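Local coordinates for protein Avidin/streptavidin (Shewanella denitrificans, PDB 3SZH) that binds biotin with high affinity as an avidin/streptavidin-family beta-barrel, at residues A9-V14 with L21-I26; F63-L68 with T78-F83. All coordinates share one frame; numbering follows the deposited sequence.

Contact 1: residues A9-V14 with L21-I26; sequences AMSAWV and LYINSI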
loop_
_atom_site.group_PDB
_atom_site.type_symbol
_atom_site.label_atom_id
_atom_site.label_comp_id
_atom_site.label_asym_id
_atom_site.label_seq_id
_atom_site.Cartn_x
_atom_site.Cartn_y
_atom_site.Cartn_z
ATOM N N ALA B 9 -14.878 9.538 -2.511
ATOM C CA ALA B 9 -15.460 8.673 -1.521
ATOM C C ALA B 9 -16.691 8.033 -2.137
ATOM O O ALA B 9 -17.357 8.643 -2.988
ATOM C CB ALA B 9 -15.817 9.444 -0.273
ATOM N N MET B 10 -17.017 6.831 -1.684
ATOM C CA MET B 10 -18.209 6.108 -2.138
ATOM C C MET B 10 -18.209 5.913 -3.656
ATOM O O MET B 10 -19.185 6.217 -4.353
ATOM C CB MET B 10 -19.480 6.833 -1.688
ATOM C CG MET B 10 -19.459 7.224 -0.219
ATOM S SD MET B 10 -19.081 5.924 0.929
ATOM C CE MET B 10 -20.021 4.606 0.264
ATOM N N SER B 11 -17.102 5.402 -4.181
ATOM C CA SER B 11 -16.982 5.076 -5.604
ATOM C C SER B 11 -16.469 3.648 -5.729
ATOM O O SER B 11 -15.651 3.190 -4.913
ATOM C CB SER B 11 -16.085 6.075 -6.343
ATOM O OG SER B 11 -14.751 6.107 -5.867
ATOM N N ALA B 12 -16.977 2.927 -6.724
ATOM C CA ALA B 12 -16.643 1.527 -6.943
ATOM C C ALA B 12 -16.000 1.331 -8.312
ATOM O O ALA B 12 -16.355 1.992 -9.298
ATOM C CB ALA B 12 -17.852 0.652 -6.815
ATOM N N TRP B 13 -15.080 0.384 -8.361
ATOM C CA TRP B 13 -14.165 0.216 -9.505
ATOM C C TRP B 13 -13.947 -1.266 -9.727
ATOM O O TRP B 13 -13.630 -1.948 -8.761
ATOM C CB TRP B 13 -12.843 0.954 -9.236
ATOM C CG TRP B 13 -13.030 2.347 -8.757
ATOM C CD1 TRP B 13 -13.231 2.767 -7.480
ATOM C CD2 TRP B 13 -13.129 3.505 -9.569
ATOM N NE1 TRP B 13 -13.423 4.117 -7.433
ATOM C CE2 TRP B 13 -13.353 4.597 -8.708
ATOM C CE3 TRP B 13 -13.044 3.744 -10.968
ATOM C CZ2 TRP B 13 -13.530 5.910 -9.192
ATOM C CZ3 TRP B 13 -13.200 5.061 -11.441
ATOM C CH2 TRP B 13 -13.419 6.116 -10.552
ATOM N N VAL B 14 -14.060 -1.759 -10.958
ATOM C CA VAL B 14 -14.020 -3.202 -11.246
ATOM C C VAL B 14 -12.889 -3.502 -12.218
ATOM O O VAL B 14 -12.798 -2.899 -13.286
ATOM C CB VAL B 14 -15.364 -3.740 -11.839
ATOM C CG1 VAL B 14 -15.384 -5.240 -11.829
ATOM C CG2 VAL B 14 -16.550 -3.228 -11.063
ATOM N N LEU B 21 -13.099 -2.916 -6.105
ATOM C CA LEU B 21 -12.775 -1.996 -5.029
ATOM C C LEU B 21 -13.946 -1.092 -4.734
ATOM O O LEU B 21 -14.389 -0.341 -5.612
ATOM C CB LEU B 21 -11.545 -1.161 -5.380
ATOM C CG LEU B 21 -11.186 -0.029 -4.407
ATOM C CD1 LEU B 21 -10.720 -0.605 -3.079
ATOM C CD2 LEU B 21 -10.132 0.899 -4.972
ATOM N N TYR B 22 -14.444 -1.164 -3.508
ATOM C CA TYR B 22 -15.501 -0.292 -2.981
ATOM C C TYR B 22 -14.828 0.738 -2.094
ATOM O O TYR B 22 -14.423 0.395 -0.960
ATOM C CB TYR B 22 -16.531 -1.111 -2.187
ATOM C CG TYR B 22 -17.177 -2.239 -2.954
ATOM C CD1 TYR B 22 -16.591 -3.517 -2.963
ATOM C CD2 TYR B 22 -18.360 -2.042 -3.687
ATOM C CE1 TYR B 22 -17.170 -4.574 -3.654
ATOM C CE2 TYR B 22 -18.957 -3.085 -4.372
ATOM C CZ TYR B 22 -18.355 -4.357 -4.342
ATOM O OH TYR B 22 -18.897 -5.425 -5.030
ATOM N N ILE B 23 -14.632 1.953 -2.584
ATOM C CA ILE B 23 -14.069 3.002 -1.758
ATOM C C ILE B 23 -15.147 3.563 -0.862
ATOM O O ILE B 23 -16.168 4.047 -1.364
ATOM C CB ILE B 23 -13.397 4.127 -2.580
ATOM C CG1 ILE B 23 -12.319 3.578 -3.520
ATOM C CG2 ILE B 23 -12.866 5.223 -1.663
ATOM C CD1 ILE B 23 -11.638 4.664 -4.382
ATOM N N ASN B 24 -14.932 3.497 0.446
ATOM C CA ASN B 24 -15.863 3.998 1.419
ATOM C C ASN B 24 -15.602 5.457 1.757
ATOM O O ASN B 24 -16.341 6.320 1.298
ATOM C CB ASN B 24 -15.858 3.101 2.641
ATOM C CG ASN B 24 -16.761 3.612 3.704
ATOM O OD1 ASN B 24 -16.301 4.231 4.654
ATOM N ND2 ASN B 24 -18.051 3.387 3.549
ATOM N N SER B 25 -14.599 5.744 2.571
ATOM C CA SER B 25 -14.263 7.096 2.970
ATOM C C SER B 25 -12.932 7.536 2.366
ATOM O O SER B 25 -12.011 6.731 2.163
ATOM C CB SER B 25 -14.229 7.218 4.501
ATOM O OG SER B 25 -13.190 6.435 5.058
ATOM N N ILE B 26 -12.856 8.828 2.074
ATOM C CA ILE B 26 -11.601 9.519 1.830
ATOM C C ILE B 26 -11.640 10.766 2.714
ATOM O O ILE B 26 -12.450 11.673 2.491
ATOM C CB ILE B 26 -11.397 9.918 0.360
ATOM C CG1 ILE B 26 -11.445 8.698 -0.574
ATOM C CG2 ILE B 26 -10.097 10.685 0.200
ATOM C CD1 ILE B 26 -11.395 9.063 -2.074
#
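Trp13 lies against Leu21 and Ile23 in the beta hairpin of strands 11-14 and 20-26, the first two strands of the avidin barrel. Its CG is anti to its own carbonyl carbon (chi1 -48°), which lays the indole back along its own strand, towards Ser11. There NE1 donates to Ser11 OG over 2.9 Å, with the oxygen 18° out of the ring plane. Ser11 OG in turn hydrogen-bonds to Thr8 O, so one hydroxyl joins the ring to the preceding loop. Ile23 sends its extended CG1-CD1 arm obliquely towards this pair, CD1 coming 3.6 Å from Trp13 NE1 and 3.7 Å from Ser11 OG. Leu21 O comes in at the indole edge near CD1 while it accepts the bond from Trp13 N. An alanine in place of Trp13 would probably leave Ser11 OG without its indole donor and open a gap beside Ile23 CD1 and Leu21. Leu21 and Ile23 continue inward to Phe63 and Ile61 of strand 60-66. On the other side of the sheet, Ala12 CB touches Tyr22 CD2 at 4.2 Å, and the tyrosine hydroxyl is bonded to Arg39. Met10 and Ser11 both face Ile23 in a G1 beta bulge. At that end the extended CG1-CD1 arm of Ile26 brings its CD1 methyl 3.5 Å from Ala9 N.

Contact 2: residues F63-L68 with T78-F83; sequences FSTKWL and TSWSGF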
loop_
_atom_site.group_PDB
_atom_site.type_symbol
_atom_site.label_atom_id
_atom_site.label_comp_id
_atom_site.label_asym_id
_atom_site.label_seq_id
_atom_site.Cartn_x
_atom_site.Cartn_y
_atom_site.Cartn_z
ATOM N N PHE B 63 -3.804 1.616 -2.509
ATOM C CA PHE B 63 -4.683 0.888 -1.587
ATOM C C PHE B 63 -4.134 -0.490 -1.386
ATOM O O PHE B 63 -3.418 -1.022 -2.234
ATOM C CB PHE B 63 -6.152 0.902 -2.071
ATOM C CG PHE B 63 -6.384 0.316 -3.447
ATOM C CD1 PHE B 63 -6.263 1.094 -4.584
ATOM C CD2 PHE B 63 -6.785 -1.031 -3.588
ATOM C CE1 PHE B 63 -6.505 0.561 -5.849
ATOM C CE2 PHE B 63 -7.033 -1.560 -4.878
ATOM C CZ PHE B 63 -6.900 -0.759 -5.985
ATOM N N SER B 64 -4.440 -1.064 -0.226
ATOM C CA SER B 64 -3.887 -2.373 0.131
ATOM C C SER B 64 -4.895 -3.147 0.958
ATOM O O SER B 64 -5.684 -2.578 1.742
ATOM C CB SER B 64 -2.554 -2.171 0.860
ATOM O OG SER B 64 -1.973 -3.348 1.396
ATOM N N THR B 65 -4.869 -4.469 0.762
ATOM C CA THR B 65 -5.751 -5.376 1.479
ATOM C C THR B 65 -4.956 -6.546 2.020
ATOM O O THR B 65 -4.090 -7.108 1.329
ATOM C CB THR B 65 -6.933 -5.846 0.604
ATOM O OG1 THR B 65 -7.947 -6.408 1.446
ATOM C CG2 THR B 65 -6.540 -6.871 -0.430
ATOM N N LYS B 66 -5.260 -6.914 3.263
ATOM C CA LYS B 66 -4.779 -8.145 3.867
ATOM C C LYS B 66 -5.794 -9.246 3.593
ATOM O O LYS B 66 -6.984 -9.092 3.879
ATOM C CB LYS B 66 -4.574 -7.928 5.373
ATOM C CG LYS B 66 -4.282 -9.199 6.165
ATOM C CD LYS B 66 -3.954 -8.881 7.633
ATOM C CE LYS B 66 -3.894 -10.144 8.450
ATOM N NZ LYS B 66 -3.379 -9.870 9.828
ATOM N N TRP B 67 -5.336 -10.374 3.052
ATOM C CA TRP B 67 -6.251 -11.450 2.679
ATOM C C TRP B 67 -6.605 -12.332 3.863
ATOM O O TRP B 67 -6.291 -13.535 3.904
ATOM C CB TRP B 67 -5.683 -12.274 1.519
ATOM C CG TRP B 67 -5.488 -11.471 0.268
ATOM C CD1 TRP B 67 -4.296 -11.008 -0.247
ATOM C CD2 TRP B 67 -6.510 -10.992 -0.598
ATOM N NE1 TRP B 67 -4.529 -10.277 -1.399
ATOM C CE2 TRP B 67 -5.877 -10.271 -1.643
ATOM C CE3 TRP B 67 -7.903 -11.136 -0.615
ATOM C CZ2 TRP B 67 -6.595 -9.680 -2.686
ATOM C CZ3 TRP B 67 -8.610 -10.541 -1.637
ATOM C CH2 TRP B 67 -7.959 -9.828 -2.656
ATOM N N LEU B 68 -7.271 -11.734 4.840
ATOM C CA LEU B 68 -7.810 -12.460 5.977
ATOM C C LEU B 68 -9.101 -11.757 6.343
ATOM O O LEU B 68 -9.129 -10.547 6.523
ATOM C CB LEU B 68 -6.828 -12.448 7.158
ATOM C CG LEU B 68 -7.242 -13.213 8.420
ATOM C CD1 LEU B 68 -7.461 -14.648 8.077
ATOM C CD2 LEU B 68 -6.206 -13.041 9.529
ATOM N N THR B 78 -1.964 -7.755 -0.663
ATOM C CA THR B 78 -1.776 -7.104 -1.957
ATOM C C THR B 78 -1.829 -5.602 -1.798
ATOM O O THR B 78 -2.645 -5.079 -1.036
ATOM C CB THR B 78 -2.845 -7.551 -2.967
ATOM O OG1 THR B 78 -2.746 -8.965 -3.112
ATOM C CG2 THR B 78 -2.645 -6.887 -4.355
ATOM N N SER B 79 -0.922 -4.910 -2.477
ATOM C CA SER B 79 -0.881 -3.458 -2.495
ATOM C C SER B 79 -0.884 -2.978 -3.935
ATOM O O SER B 79 -0.115 -3.462 -4.759
ATOM C CB SER B 79 0.385 -2.930 -1.852
ATOM O OG SER B 79 0.437 -3.334 -0.510
ATOM N N TRP B 80 -1.736 -2.021 -4.240
ATOM C CA TRP B 80 -1.860 -1.385 -5.555
ATOM C C TRP B 80 -1.385 0.055 -5.450
ATOM O O TRP B 80 -1.688 0.774 -4.493
ATOM C CB TRP B 80 -3.326 -1.376 -5.958
ATOM C CG TRP B 80 -3.982 -2.676 -6.290
ATOM C CD1 TRP B 80 -4.208 -3.176 -7.532
ATOM C CD2 TRP B 80 -4.568 -3.616 -5.373
ATOM N NE1 TRP B 80 -4.919 -4.341 -7.475
ATOM C CE2 TRP B 80 -5.138 -4.653 -6.153
ATOM C CE3 TRP B 80 -4.716 -3.662 -3.972
ATOM C CZ2 TRP B 80 -5.868 -5.703 -5.583
ATOM C CZ3 TRP B 80 -5.415 -4.728 -3.408
ATOM C CH2 TRP B 80 -5.988 -5.722 -4.212
ATOM N N SER B 81 -0.688 0.493 -6.499
ATOM C CA SER B 81 -0.326 1.892 -6.697
ATOM C C SER B 81 -0.831 2.288 -8.067
ATOM O O SER B 81 -0.600 1.564 -9.038
ATOM C CB SER B 81 1.189 2.084 -6.696
ATOM O OG SER B 81 1.756 1.719 -5.450
ATOM N N GLY B 82 -1.517 3.409 -8.180
ATOM C CA GLY B 82 -2.043 3.767 -9.478
ATOM C C GLY B 82 -2.581 5.166 -9.543
ATOM O O GLY B 82 -2.342 6.014 -8.687
ATOM N N PHE B 83 -3.266 5.432 -10.643
ATOM C CA PHE B 83 -3.729 6.782 -10.934
ATOM C C PHE B 83 -5.035 6.749 -11.703
ATOM O O PHE B 83 -5.325 5.823 -12.467
ATOM C CB PHE B 83 -2.660 7.570 -11.703
ATOM C CG PHE B 83 -2.218 6.899 -12.966
ATOM C CD1 PHE B 83 -1.140 6.022 -12.952
ATOM C CD2 PHE B 83 -2.900 7.120 -14.170
ATOM C CE1 PHE B 83 -0.741 5.371 -14.113
ATOM C CE2 PHE B 83 -2.506 6.480 -15.316
ATOM C CZ PHE B 83 -1.435 5.609 -15.294
#
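Phe63 and Trp80 stack across the antiparallel hairpin of strands 60-66 and 73-85 in the avidin barrel, both side chains on the same face as Thr65 and Thr78. The backbone sets the register with paired bonds between Phe63 and Trp80 and again between Thr65 and Thr78; the bond from Trp80 N to Phe63 O is 2.8 Å long and nearly straight. Among the aromatic contacts, the Phe63 ring and the five-membered ring of Trp80 form an offset stack, centroids 4.4 Å apart and planes at 16°. Phe63 reaches it from a chi1 of 58°, CG between the backbone N and carbonyl carbon, which swings the ring across to its partner strand. Trp80 CB sits over the Phe63 face as a CH-pi contact, 3.7 Å from the ring centroid. On the indole face away from Phe63 lies Thr78 CG2, offset toward the rim, and Thr65 CG2 meets the six-membered edge in plane, 3.8 Å from Trp80 CZ3. Trp80 NE1 itself is bonded to Asp115. Of the hydroxyls, Ser64 OG and Ser79 OG pair at 3.1 Å on the other face of the sheet, where Ser64 OG is also hydrogen-bonded to Ser62 OG of the second subunit. At the corner of the chain Trp67 turns its indole edge-on to Thr78: NE1 donates to OG1 over 2.8 Å, the oxygen lying in the ring plane.

How the contacts relate
Contact 1 joins the first two strands of the closed barrel and contact 2 the fifth and sixth; their centres are about 13 Å apart. They meet in the interior, where Leu21 CD2 lies 3.7 Å from Phe63 CE1, so the packing runs from the hairpin at 9-14 and 21-26 through Phe63 to the indole of Trp80. Trp80 also meets the rings of Tyr36, Trp97 and Phe117 and probably lines the biotin pocket, as its counterpart does in streptavidin; the structure is of the biotin-free form. The outer faces differ: contact 2 carries the serines that touch the second subunit, whereas contact 1 touches no other chain of the assembly.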